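Local coordinates for protein D-lactate dehydrogenase (Fermentative) (Pseudomonas aeruginosa, PDB 6ABJ) that interconverts pyruvate and D-lactate with NAD(H), probably working as a pyruvate reductase in fermentation, and binds the cofactor in a Rossmann-type domain, at residues A34-H39 with T326-I331. Residues are numbered along the deposited sequence; the frame is centred on the assembly and turned at random.
Sequences ASNHRH and TTLDNI
Leu-328 of helix 317-335 sets its CD1 against Ser-35 and Asn-36 and its CB against the ring of His-39, making the apolar part of this contact. CG, anti to the carbonyl carbon (chi1 -64°), heads toward 34-39, and chi2 of -169° then places CD1 where the chain passes from helix into a short 3-10 segment, 3.7 Å from Asn-36 N and 3.8 Å from Ser-35 OG. A branched aliphatic chain suits this place, because its side chain also touches Ile-19 of strand 18-21. His-39 flanks the leucine closer to the backbone: its CD2 stands 3.5 Å from Leu-328 CB, while Leu-328 O lies over one ring face and Phe-41 stacks on the ring.

The polar approach across the contact is made to the same histidine. Asp-329 OD1 comes to the ring edge near its plane, 3.1 Å from His-39 NE2 and 3.2 Å from His-39 CE1, with the carboxylate turned 67° from the ring. Other polar bonds run to residues just outside the two segments: Ser-35 OG, though beside Leu-328, hydrogen-bonds to Asp-325, which also forms a salt bridge with Arg-38, and Asn-36 OD1 accepts the amide of Phe-41, five residues on.

The contact thus joins the C-terminal helix to the first helix of the substrate-side domain, away from the NADH-binding residues. A carboxylate at the imidazole edge would be expected to favour a protonated, positively charged His-39.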
# COMPACT_ATOMS: atom_id res chain seq x y z
N ALA B 34 10.15 -32.88 4.15
CA ALA B 34 11.43 -33.02 4.81
C ALA B 34 11.30 -33.91 6.04
O ALA B 34 12.18 -34.75 6.30
CB ALA B 34 11.96 -31.65 5.21
N SER B 35 10.19 -33.75 6.76
CA SER B 35 9.98 -34.52 7.96
C SER B 35 9.74 -36.01 7.66
O SER B 35 10.02 -36.88 8.49
CB SER B 35 8.80 -33.93 8.74
OG SER B 35 8.58 -34.74 9.88
N ASN B 36 9.25 -36.29 6.47
CA ASN B 36 8.94 -37.66 6.01
C ASN B 36 10.19 -38.53 5.70
O ASN B 36 10.06 -39.73 5.47
CB ASN B 36 8.04 -37.59 4.76
CG ASN B 36 7.27 -38.88 4.48
OD1 ASN B 36 6.82 -39.61 5.41
ND2 ASN B 36 7.11 -39.17 3.21
N HIS B 37 11.39 -37.95 5.78
CA HIS B 37 12.65 -38.67 5.53
C HIS B 37 12.89 -39.79 6.55
O HIS B 37 13.70 -40.66 6.30
CB HIS B 37 13.87 -37.72 5.47
CG HIS B 37 13.86 -36.78 4.30
ND1 HIS B 37 13.08 -36.98 3.18
CD2 HIS B 37 14.54 -35.62 4.07
CE1 HIS B 37 13.27 -36.00 2.32
NE2 HIS B 37 14.15 -35.16 2.84
N ARG B 38 12.17 -39.78 7.67
CA ARG B 38 12.24 -40.86 8.65
C ARG B 38 10.90 -41.59 8.78
O ARG B 38 10.67 -42.26 9.76
CB ARG B 38 12.72 -40.32 10.02
CG ARG B 38 12.29 -38.88 10.34
CD ARG B 38 13.29 -37.92 9.68
NE ARG B 38 12.94 -36.52 9.88
CZ ARG B 38 13.16 -35.85 11.01
NH1 ARG B 38 13.71 -36.44 12.06
NH2 ARG B 38 12.82 -34.57 11.09
N HIS B 39 10.02 -41.49 7.78
CA HIS B 39 8.78 -42.26 7.80
C HIS B 39 8.48 -42.94 6.47
O HIS B 39 8.06 -44.08 6.46
CB HIS B 39 7.57 -41.39 8.20
CG HIS B 39 7.66 -40.85 9.59
ND1 HIS B 39 7.41 -41.62 10.71
CD2 HIS B 39 8.03 -39.63 10.04
CE1 HIS B 39 7.61 -40.90 11.79
NE2 HIS B 39 7.99 -39.68 11.41
N THR B 326 6.04 -33.79 14.72
CA THR B 326 5.07 -34.15 15.69
C THR B 326 3.88 -34.85 15.02
O THR B 326 3.45 -35.93 15.47
CB THR B 326 4.66 -32.96 16.55
OG1 THR B 326 5.78 -32.65 17.40
CG2 THR B 326 3.52 -33.32 17.42
N THR B 327 3.39 -34.30 13.91
CA THR B 327 2.20 -34.85 13.27
C THR B 327 2.50 -36.25 12.66
O THR B 327 1.72 -37.18 12.84
CB THR B 327 1.70 -33.87 12.21
OG1 THR B 327 1.33 -32.64 12.86
CG2 THR B 327 0.52 -34.43 11.44
N LEU B 328 3.64 -36.40 11.97
CA LEU B 328 4.03 -37.69 11.42
C LEU B 328 4.30 -38.72 12.55
O LEU B 328 3.85 -39.89 12.45
CB LEU B 328 5.21 -37.55 10.45
CG LEU B 328 4.90 -36.72 9.18
CD1 LEU B 328 5.98 -36.82 8.12
CD2 LEU B 328 3.56 -37.07 8.56
N ASP B 329 4.96 -38.30 13.63
CA ASP B 329 5.11 -39.17 14.79
C ASP B 329 3.77 -39.57 15.38
O ASP B 329 3.60 -40.73 15.80
CB ASP B 329 6.02 -38.56 15.87
CG ASP B 329 7.50 -38.55 15.47
OD1 ASP B 329 7.90 -39.23 14.47
OD2 ASP B 329 8.29 -37.89 16.20
N ASN B 330 2.82 -38.63 15.47
CA ASN B 330 1.49 -38.96 15.97
C ASN B 330 0.83 -40.05 15.12
O ASN B 330 0.11 -40.92 15.63
CB ASN B 330 0.53 -37.74 15.99
CG ASN B 330 0.85 -36.74 17.05
OD1 ASN B 330 1.60 -36.99 18.00
ND2 ASN B 330 0.27 -35.53 16.88
N ILE B 331 1.10 -39.99 13.83
CA ILE B 331 0.46 -40.90 12.89
C ILE B 331 1.09 -42.30 13.05
O ILE B 331 0.36 -43.32 13.02
CB ILE B 331 0.56 -40.37 11.43
CG1 ILE B 331 -0.43 -39.21 11.22
CG2 ILE B 331 0.19 -41.45 10.42
CD1 ILE B 331 -0.19 -38.40 9.96